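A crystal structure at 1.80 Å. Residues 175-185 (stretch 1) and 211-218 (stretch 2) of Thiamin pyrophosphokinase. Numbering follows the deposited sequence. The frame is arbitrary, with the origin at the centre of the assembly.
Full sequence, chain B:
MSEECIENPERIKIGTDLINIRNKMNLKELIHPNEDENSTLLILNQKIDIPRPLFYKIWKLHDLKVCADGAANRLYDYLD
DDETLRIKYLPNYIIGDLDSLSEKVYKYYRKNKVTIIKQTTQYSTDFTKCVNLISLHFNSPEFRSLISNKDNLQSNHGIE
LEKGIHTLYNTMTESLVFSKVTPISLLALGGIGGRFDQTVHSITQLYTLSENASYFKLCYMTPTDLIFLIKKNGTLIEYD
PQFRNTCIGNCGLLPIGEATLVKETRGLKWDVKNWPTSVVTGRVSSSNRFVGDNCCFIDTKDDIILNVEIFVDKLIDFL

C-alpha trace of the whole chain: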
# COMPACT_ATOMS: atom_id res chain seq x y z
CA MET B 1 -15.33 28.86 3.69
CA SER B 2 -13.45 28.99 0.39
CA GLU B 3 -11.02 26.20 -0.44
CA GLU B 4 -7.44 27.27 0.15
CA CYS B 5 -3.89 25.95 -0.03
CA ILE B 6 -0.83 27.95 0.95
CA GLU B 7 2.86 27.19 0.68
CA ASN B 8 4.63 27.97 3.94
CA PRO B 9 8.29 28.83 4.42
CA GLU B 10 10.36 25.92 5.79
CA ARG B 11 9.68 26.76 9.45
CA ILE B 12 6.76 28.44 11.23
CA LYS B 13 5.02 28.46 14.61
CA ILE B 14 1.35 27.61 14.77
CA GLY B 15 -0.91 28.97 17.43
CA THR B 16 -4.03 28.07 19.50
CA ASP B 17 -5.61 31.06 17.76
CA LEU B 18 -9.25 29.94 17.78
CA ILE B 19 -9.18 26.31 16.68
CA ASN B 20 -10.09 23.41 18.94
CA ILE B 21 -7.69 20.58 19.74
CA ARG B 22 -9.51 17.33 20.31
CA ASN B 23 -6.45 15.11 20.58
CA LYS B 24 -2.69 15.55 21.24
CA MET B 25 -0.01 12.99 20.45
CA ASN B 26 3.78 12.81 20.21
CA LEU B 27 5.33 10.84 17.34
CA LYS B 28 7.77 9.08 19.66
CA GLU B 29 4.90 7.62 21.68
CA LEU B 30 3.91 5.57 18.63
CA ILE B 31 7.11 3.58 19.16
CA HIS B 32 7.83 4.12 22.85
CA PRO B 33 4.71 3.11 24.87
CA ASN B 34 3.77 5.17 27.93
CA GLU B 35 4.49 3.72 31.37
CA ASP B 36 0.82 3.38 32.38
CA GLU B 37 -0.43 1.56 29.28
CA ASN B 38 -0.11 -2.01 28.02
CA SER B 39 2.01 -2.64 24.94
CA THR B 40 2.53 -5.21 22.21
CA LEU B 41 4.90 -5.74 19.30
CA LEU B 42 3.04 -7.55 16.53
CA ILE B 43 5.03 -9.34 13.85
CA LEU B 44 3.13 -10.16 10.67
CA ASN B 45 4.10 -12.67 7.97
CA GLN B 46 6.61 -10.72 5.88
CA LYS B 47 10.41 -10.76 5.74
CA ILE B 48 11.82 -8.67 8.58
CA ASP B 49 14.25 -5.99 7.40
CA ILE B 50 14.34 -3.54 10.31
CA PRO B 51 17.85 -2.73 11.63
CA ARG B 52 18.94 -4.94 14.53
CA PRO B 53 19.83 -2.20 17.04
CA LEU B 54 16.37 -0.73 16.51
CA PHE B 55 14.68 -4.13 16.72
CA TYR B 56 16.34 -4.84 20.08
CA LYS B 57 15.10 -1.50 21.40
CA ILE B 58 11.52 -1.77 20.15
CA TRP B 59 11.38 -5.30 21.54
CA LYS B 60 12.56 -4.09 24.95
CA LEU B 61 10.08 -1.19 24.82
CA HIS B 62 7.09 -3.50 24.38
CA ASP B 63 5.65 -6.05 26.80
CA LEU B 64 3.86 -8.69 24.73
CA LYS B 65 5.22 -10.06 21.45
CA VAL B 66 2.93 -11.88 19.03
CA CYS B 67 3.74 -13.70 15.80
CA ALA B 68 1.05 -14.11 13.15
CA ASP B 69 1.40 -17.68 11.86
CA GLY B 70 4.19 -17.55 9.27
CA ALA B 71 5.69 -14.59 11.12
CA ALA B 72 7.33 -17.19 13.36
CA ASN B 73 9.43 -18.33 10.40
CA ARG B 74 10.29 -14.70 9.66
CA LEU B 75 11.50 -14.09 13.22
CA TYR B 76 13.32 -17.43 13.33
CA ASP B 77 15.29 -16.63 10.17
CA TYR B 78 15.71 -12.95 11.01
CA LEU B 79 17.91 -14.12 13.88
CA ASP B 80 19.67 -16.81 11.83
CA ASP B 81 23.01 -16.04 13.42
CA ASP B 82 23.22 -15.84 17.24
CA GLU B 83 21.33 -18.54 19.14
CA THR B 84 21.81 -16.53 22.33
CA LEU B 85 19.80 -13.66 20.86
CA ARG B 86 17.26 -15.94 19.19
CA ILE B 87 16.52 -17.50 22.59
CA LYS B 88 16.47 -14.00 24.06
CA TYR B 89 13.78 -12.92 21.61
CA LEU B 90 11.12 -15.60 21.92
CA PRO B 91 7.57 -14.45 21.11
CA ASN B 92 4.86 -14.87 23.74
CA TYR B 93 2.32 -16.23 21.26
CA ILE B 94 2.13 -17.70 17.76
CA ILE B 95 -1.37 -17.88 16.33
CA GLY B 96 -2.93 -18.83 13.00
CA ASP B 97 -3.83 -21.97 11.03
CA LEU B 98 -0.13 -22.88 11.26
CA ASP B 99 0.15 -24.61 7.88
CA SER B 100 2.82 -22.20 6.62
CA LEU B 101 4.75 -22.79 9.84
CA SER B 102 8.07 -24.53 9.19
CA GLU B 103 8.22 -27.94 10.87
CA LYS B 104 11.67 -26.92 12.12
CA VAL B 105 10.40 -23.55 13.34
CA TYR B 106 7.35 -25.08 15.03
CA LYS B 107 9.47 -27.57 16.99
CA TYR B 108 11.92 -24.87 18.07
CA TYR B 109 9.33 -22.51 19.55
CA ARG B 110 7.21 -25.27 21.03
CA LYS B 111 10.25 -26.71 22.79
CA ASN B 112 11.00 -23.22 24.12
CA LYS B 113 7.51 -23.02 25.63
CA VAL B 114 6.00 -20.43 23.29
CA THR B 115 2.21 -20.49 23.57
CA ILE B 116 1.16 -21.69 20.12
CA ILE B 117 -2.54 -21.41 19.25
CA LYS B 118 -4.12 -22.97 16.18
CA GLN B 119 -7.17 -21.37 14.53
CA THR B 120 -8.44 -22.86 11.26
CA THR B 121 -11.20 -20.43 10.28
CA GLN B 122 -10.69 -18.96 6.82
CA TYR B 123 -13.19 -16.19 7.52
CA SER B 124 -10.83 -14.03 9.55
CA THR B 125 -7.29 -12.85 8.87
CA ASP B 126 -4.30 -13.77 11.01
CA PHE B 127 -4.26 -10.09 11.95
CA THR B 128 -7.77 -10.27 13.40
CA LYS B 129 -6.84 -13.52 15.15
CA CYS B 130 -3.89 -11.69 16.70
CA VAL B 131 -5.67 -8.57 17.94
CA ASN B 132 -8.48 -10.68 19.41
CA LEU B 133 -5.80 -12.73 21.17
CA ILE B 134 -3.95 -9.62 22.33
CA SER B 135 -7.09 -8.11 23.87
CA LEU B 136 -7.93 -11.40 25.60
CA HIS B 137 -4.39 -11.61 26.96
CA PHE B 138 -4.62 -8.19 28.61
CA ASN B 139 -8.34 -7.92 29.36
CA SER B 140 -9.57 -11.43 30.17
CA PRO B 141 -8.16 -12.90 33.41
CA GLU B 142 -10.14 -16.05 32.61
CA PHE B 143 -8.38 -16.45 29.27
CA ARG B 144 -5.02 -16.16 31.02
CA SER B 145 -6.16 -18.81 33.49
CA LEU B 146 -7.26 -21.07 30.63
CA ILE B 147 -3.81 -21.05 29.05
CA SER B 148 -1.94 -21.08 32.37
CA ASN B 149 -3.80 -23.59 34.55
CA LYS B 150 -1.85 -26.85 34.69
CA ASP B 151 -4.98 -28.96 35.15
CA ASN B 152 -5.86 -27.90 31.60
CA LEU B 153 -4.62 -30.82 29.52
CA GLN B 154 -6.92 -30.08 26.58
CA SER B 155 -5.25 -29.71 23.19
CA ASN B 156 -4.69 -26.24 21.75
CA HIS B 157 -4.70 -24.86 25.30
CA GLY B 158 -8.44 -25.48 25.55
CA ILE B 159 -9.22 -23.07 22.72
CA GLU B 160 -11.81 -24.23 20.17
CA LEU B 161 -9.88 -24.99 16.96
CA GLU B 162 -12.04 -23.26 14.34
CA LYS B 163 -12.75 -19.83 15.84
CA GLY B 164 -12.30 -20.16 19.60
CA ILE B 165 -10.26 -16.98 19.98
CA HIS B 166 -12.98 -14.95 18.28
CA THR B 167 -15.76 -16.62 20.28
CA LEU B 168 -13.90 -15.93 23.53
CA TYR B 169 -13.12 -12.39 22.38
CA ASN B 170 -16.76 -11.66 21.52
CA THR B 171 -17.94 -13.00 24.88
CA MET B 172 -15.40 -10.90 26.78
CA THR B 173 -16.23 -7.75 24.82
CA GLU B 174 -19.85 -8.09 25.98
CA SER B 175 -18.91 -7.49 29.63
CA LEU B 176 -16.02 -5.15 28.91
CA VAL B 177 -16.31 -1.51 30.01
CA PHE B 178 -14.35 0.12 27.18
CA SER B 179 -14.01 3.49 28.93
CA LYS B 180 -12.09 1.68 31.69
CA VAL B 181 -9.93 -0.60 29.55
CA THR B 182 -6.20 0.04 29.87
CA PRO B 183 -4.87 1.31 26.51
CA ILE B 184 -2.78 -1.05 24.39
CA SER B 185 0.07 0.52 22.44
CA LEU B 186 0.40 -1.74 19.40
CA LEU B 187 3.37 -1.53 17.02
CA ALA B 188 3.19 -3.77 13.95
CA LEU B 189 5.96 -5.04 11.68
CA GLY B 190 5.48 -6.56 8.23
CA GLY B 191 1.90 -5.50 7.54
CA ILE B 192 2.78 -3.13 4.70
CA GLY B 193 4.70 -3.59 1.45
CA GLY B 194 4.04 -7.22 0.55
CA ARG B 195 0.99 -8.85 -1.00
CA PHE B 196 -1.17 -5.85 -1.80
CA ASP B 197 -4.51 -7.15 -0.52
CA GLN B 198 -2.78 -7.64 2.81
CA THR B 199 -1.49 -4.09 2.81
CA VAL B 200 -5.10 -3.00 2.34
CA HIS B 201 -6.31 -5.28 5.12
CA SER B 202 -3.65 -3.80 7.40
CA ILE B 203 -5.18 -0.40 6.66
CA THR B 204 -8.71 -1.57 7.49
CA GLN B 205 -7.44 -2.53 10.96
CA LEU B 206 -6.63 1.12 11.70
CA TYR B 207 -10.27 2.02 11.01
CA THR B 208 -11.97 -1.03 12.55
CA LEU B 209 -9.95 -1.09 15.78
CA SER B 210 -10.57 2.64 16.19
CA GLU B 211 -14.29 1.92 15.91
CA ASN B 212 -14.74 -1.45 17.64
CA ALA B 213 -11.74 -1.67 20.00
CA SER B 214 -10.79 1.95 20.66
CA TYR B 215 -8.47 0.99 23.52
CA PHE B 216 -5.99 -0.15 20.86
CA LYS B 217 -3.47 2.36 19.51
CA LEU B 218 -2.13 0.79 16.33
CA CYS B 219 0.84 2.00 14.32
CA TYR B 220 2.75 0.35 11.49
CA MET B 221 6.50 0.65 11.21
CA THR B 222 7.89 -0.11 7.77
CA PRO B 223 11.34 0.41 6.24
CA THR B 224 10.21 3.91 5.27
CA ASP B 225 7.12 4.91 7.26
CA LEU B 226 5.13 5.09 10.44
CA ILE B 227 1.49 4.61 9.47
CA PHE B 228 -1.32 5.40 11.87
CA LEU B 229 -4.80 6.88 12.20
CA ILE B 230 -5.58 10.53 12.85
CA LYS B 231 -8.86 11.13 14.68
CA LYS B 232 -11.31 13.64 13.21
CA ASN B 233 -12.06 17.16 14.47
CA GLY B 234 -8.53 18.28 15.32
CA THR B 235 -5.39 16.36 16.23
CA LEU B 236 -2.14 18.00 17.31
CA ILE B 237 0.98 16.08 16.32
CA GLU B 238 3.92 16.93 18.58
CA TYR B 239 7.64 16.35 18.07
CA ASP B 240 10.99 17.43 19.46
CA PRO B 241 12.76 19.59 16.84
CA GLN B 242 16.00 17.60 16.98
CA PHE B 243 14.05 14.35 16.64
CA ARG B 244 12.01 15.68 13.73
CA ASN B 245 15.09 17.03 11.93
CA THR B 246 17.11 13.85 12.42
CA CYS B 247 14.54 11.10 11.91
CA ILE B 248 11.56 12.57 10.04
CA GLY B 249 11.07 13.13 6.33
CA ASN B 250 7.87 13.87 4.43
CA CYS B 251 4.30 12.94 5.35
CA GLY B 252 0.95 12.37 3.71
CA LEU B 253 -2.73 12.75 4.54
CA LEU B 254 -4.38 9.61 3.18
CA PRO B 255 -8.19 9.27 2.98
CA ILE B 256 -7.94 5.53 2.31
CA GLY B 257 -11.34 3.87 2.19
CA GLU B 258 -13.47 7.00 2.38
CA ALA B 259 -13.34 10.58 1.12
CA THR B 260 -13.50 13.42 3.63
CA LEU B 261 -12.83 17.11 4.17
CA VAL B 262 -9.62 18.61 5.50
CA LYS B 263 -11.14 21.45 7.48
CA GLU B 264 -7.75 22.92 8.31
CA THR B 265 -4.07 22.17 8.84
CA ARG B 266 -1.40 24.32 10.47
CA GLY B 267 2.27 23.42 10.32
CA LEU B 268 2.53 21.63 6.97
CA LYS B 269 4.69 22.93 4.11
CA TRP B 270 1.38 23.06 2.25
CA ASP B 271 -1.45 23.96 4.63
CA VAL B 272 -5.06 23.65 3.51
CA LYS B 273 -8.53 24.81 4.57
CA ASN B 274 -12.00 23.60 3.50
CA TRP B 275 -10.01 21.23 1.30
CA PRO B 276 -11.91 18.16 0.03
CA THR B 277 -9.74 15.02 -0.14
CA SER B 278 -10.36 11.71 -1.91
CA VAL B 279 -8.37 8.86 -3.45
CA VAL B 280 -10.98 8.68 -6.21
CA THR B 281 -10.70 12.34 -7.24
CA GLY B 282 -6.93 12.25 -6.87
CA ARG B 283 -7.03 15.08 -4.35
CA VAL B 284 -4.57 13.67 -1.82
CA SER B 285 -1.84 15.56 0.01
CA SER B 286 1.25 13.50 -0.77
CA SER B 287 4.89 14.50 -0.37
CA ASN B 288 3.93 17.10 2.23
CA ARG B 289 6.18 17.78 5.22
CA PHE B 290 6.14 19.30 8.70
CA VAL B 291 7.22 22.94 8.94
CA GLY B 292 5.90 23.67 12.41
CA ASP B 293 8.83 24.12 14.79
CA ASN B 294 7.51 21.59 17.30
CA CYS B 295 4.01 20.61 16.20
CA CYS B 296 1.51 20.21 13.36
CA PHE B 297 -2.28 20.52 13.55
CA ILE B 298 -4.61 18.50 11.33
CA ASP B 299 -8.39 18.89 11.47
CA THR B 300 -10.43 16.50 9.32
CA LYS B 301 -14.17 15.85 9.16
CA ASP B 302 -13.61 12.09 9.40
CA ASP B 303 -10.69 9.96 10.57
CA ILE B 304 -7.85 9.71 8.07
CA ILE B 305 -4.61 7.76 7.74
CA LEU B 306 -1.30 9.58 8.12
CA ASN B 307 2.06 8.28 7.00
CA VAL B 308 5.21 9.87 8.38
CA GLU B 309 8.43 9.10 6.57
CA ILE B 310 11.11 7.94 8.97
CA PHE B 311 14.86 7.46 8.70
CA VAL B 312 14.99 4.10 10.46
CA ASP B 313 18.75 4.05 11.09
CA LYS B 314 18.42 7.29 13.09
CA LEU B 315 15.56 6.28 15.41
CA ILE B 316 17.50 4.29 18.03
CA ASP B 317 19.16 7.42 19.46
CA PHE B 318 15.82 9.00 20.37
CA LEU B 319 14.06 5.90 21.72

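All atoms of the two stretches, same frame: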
# COMPACT_ATOMS: atom_id res chain seq x y z
N SER B 175 -18.94 -7.94 28.24
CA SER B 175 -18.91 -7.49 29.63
C SER B 175 -17.78 -6.51 29.88
O SER B 175 -17.50 -6.15 31.02
CB SER B 175 -18.76 -8.69 30.57
OG SER B 175 -19.88 -9.55 30.49
N LEU B 176 -17.13 -6.08 28.81
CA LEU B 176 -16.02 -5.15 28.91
C LEU B 176 -16.49 -3.69 28.94
O LEU B 176 -17.32 -3.28 28.13
CB LEU B 176 -15.07 -5.37 27.73
CG LEU B 176 -13.57 -5.11 27.92
CD1 LEU B 176 -13.04 -5.96 29.07
CD2 LEU B 176 -12.84 -5.45 26.63
N VAL B 177 -15.97 -2.93 29.89
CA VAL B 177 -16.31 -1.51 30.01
C VAL B 177 -15.18 -0.76 29.31
O VAL B 177 -14.19 -0.38 29.93
CB VAL B 177 -16.39 -1.07 31.49
CG1 VAL B 177 -16.77 0.40 31.58
CG2 VAL B 177 -17.40 -1.93 32.24
N PHE B 178 -15.35 -0.55 28.01
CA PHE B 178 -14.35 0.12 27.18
C PHE B 178 -13.71 1.38 27.77
O PHE B 178 -12.50 1.56 27.68
CB PHE B 178 -14.95 0.43 25.81
CG PHE B 178 -15.00 -0.76 24.89
CD1 PHE B 178 -15.57 -1.96 25.31
CD2 PHE B 178 -14.48 -0.68 23.60
CE1 PHE B 178 -15.62 -3.06 24.46
CE2 PHE B 178 -14.53 -1.78 22.74
CZ PHE B 178 -15.10 -2.97 23.17
N SER B 179 -14.53 2.25 28.36
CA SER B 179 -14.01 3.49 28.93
C SER B 179 -13.01 3.24 30.06
O SER B 179 -12.27 4.14 30.44
CB SER B 179 -15.16 4.36 29.45
OG SER B 179 -15.85 3.71 30.50
N LYS B 180 -12.99 2.02 30.59
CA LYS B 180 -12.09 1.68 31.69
C LYS B 180 -11.02 0.67 31.31
O LYS B 180 -10.28 0.18 32.17
CB LYS B 180 -12.90 1.15 32.87
CG LYS B 180 -13.88 2.16 33.44
CD LYS B 180 -13.18 3.41 33.95
CE LYS B 180 -14.17 4.43 34.48
NZ LYS B 180 -13.49 5.64 35.01
N VAL B 181 -10.93 0.35 30.02
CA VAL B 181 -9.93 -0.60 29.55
C VAL B 181 -8.58 0.09 29.41
O VAL B 181 -8.48 1.17 28.83
CB VAL B 181 -10.32 -1.19 28.18
CG1 VAL B 181 -9.19 -2.08 27.65
CG2 VAL B 181 -11.61 -1.99 28.30
N THR B 182 -7.54 -0.53 29.96
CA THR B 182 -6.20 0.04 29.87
C THR B 182 -5.79 0.06 28.40
O THR B 182 -5.93 -0.94 27.70
CB THR B 182 -5.17 -0.79 30.67
OG1 THR B 182 -5.53 -0.79 32.05
CG2 THR B 182 -3.77 -0.21 30.52
N PRO B 183 -5.29 1.20 27.91
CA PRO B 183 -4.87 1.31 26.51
C PRO B 183 -3.79 0.30 26.15
O PRO B 183 -3.00 -0.11 26.99
CB PRO B 183 -4.36 2.74 26.42
CG PRO B 183 -5.20 3.46 27.43
CD PRO B 183 -5.17 2.50 28.59
N ILE B 184 -3.77 -0.10 24.88
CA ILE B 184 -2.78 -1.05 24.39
C ILE B 184 -2.02 -0.43 23.23
O ILE B 184 -2.56 -0.28 22.13
CB ILE B 184 -3.44 -2.36 23.90
CG1 ILE B 184 -4.19 -3.03 25.04
CG2 ILE B 184 -2.37 -3.30 23.35
CD1 ILE B 184 -4.94 -4.29 24.62
N SER B 185 -0.77 -0.06 23.48
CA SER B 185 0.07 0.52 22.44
C SER B 185 0.54 -0.63 21.57
O SER B 185 1.33 -1.47 22.01
CB SER B 185 1.27 1.25 23.05
OG SER B 185 2.03 1.89 22.05
N GLU B 211 -12.85 1.94 15.74
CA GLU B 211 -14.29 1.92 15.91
C GLU B 211 -14.84 0.84 16.85
O GLU B 211 -15.78 1.10 17.60
CB GLU B 211 -14.96 1.79 14.54
CG GLU B 211 -16.43 1.38 14.56
CD GLU B 211 -17.13 1.62 13.24
OE1 GLU B 211 -16.53 1.33 12.18
OE2 GLU B 211 -18.28 2.10 13.26
N ASN B 212 -14.25 -0.35 16.82
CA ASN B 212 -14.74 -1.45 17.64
C ASN B 212 -13.86 -1.90 18.81
O ASN B 212 -14.27 -2.75 19.60
CB ASN B 212 -15.03 -2.64 16.73
CG ASN B 212 -15.99 -2.29 15.61
OD1 ASN B 212 -15.85 -2.75 14.48
ND2 ASN B 212 -16.99 -1.46 15.92
N ALA B 213 -12.67 -1.33 18.92
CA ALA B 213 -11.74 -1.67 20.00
C ALA B 213 -10.84 -0.46 20.20
O ALA B 213 -9.62 -0.55 20.12
CB ALA B 213 -10.91 -2.89 19.63
N SER B 214 -11.47 0.68 20.48
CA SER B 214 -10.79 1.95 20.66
C SER B 214 -9.65 1.99 21.66
O SER B 214 -8.85 2.92 21.64
CB SER B 214 -11.80 3.04 21.02
OG SER B 214 -12.42 2.77 22.26
N TYR B 215 -9.56 1.00 22.54
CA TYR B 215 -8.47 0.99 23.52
C TYR B 215 -7.13 0.69 22.84
O TYR B 215 -6.07 0.95 23.41
CB TYR B 215 -8.75 -0.01 24.64
CG TYR B 215 -9.22 -1.37 24.18
CD1 TYR B 215 -8.30 -2.35 23.81
CD2 TYR B 215 -10.58 -1.67 24.11
CE1 TYR B 215 -8.73 -3.60 23.37
CE2 TYR B 215 -11.01 -2.92 23.67
CZ TYR B 215 -10.09 -3.88 23.30
OH TYR B 215 -10.51 -5.11 22.86
N PHE B 216 -7.19 0.15 21.63
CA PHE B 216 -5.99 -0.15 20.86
C PHE B 216 -5.46 1.13 20.23
O PHE B 216 -6.23 2.00 19.82
CB PHE B 216 -6.28 -1.14 19.73
CG PHE B 216 -6.22 -2.58 20.13
CD1 PHE B 216 -7.39 -3.34 20.22
CD2 PHE B 216 -5.00 -3.21 20.36
CE1 PHE B 216 -7.34 -4.70 20.53
CE2 PHE B 216 -4.93 -4.56 20.68
CZ PHE B 216 -6.10 -5.31 20.76
N LYS B 217 -4.13 1.22 20.14
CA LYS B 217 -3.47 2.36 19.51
C LYS B 217 -2.47 1.71 18.56
O LYS B 217 -1.32 1.46 18.92
CB LYS B 217 -2.74 3.21 20.54
CG LYS B 217 -3.61 3.70 21.69
CD LYS B 217 -2.86 4.74 22.51
CE LYS B 217 -1.50 4.23 22.95
NZ LYS B 217 -0.63 5.32 23.47
N LEU B 218 -2.94 1.44 17.35
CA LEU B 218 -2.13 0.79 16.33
C LEU B 218 -1.30 1.70 15.44
O LEU B 218 -1.75 2.75 14.99
CB LEU B 218 -3.03 -0.09 15.45
CG LEU B 218 -2.43 -0.72 14.19
CD1 LEU B 218 -1.31 -1.69 14.56
CD2 LEU B 218 -3.52 -1.44 13.42
O HOH W 1 -11.55 1.52 25.23

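Stretch 1 approaches stretch 2 first through side chains packed around Tyr215 and then through paired parallel strands, and together the two bury 539 Å². Ser175 is out of reach. Leu176 points toward stretch 2 and makes a light apolar contact, its CD2 4.3 Å from Tyr215 CE2.

Phe178 opens a short 3-10 segment, closed by hydrogen bonds from Lys180 N to Val177 O (2.8 Å) and from Val181 N to Phe178 O (3.1 Å). Its CA-to-CB bond points sideways, but the long side chain carries the ring to stretch 2. There the edge of Tyr215 meets the face of Phe178, with centroids 5.5 Å apart and planes at 64°, while the Phe178 edge lies against the end of the helix, CE2 being 3.3 Å from Asn212 O. The Phe178 carbonyl also takes part: a water donates to Phe178 O at 2.6 Å and makes a weak hydrogen bond of 3.3 Å with Ser214 OG. Ser179 and Lys180, both exposed, make no contact.

Val181 turns back toward stretch 2 and sets CG1 over the face of the Tyr215 ring, 3.5 Å from CG, in a CH-pi contact that suits a compact branched side chain. Tyr215, with chi1 in the p well, is thus largely covered by apolar groups, while its hydroxyl is satisfied elsewhere in the structure.

At Pro183, which has no amide hydrogen to offer, CA approaches Tyr215 O at 3.3 Å in a CA-H...O contact. The same carbonyl accepts a hydrogen bond from Ile184 N (2.9 Å), and Ile184 O accepts one from Lys217 N (2.9 Å), so Ile184 spans Phe216 in parallel register. Buried Ile184 shares a sheet face with Phe216, its CG2 3.9 Å from Phe216 CE2. Ser185 lies on the other face with Lys217, whose aliphatic CE comes 4.1 Å from Ser185 CB.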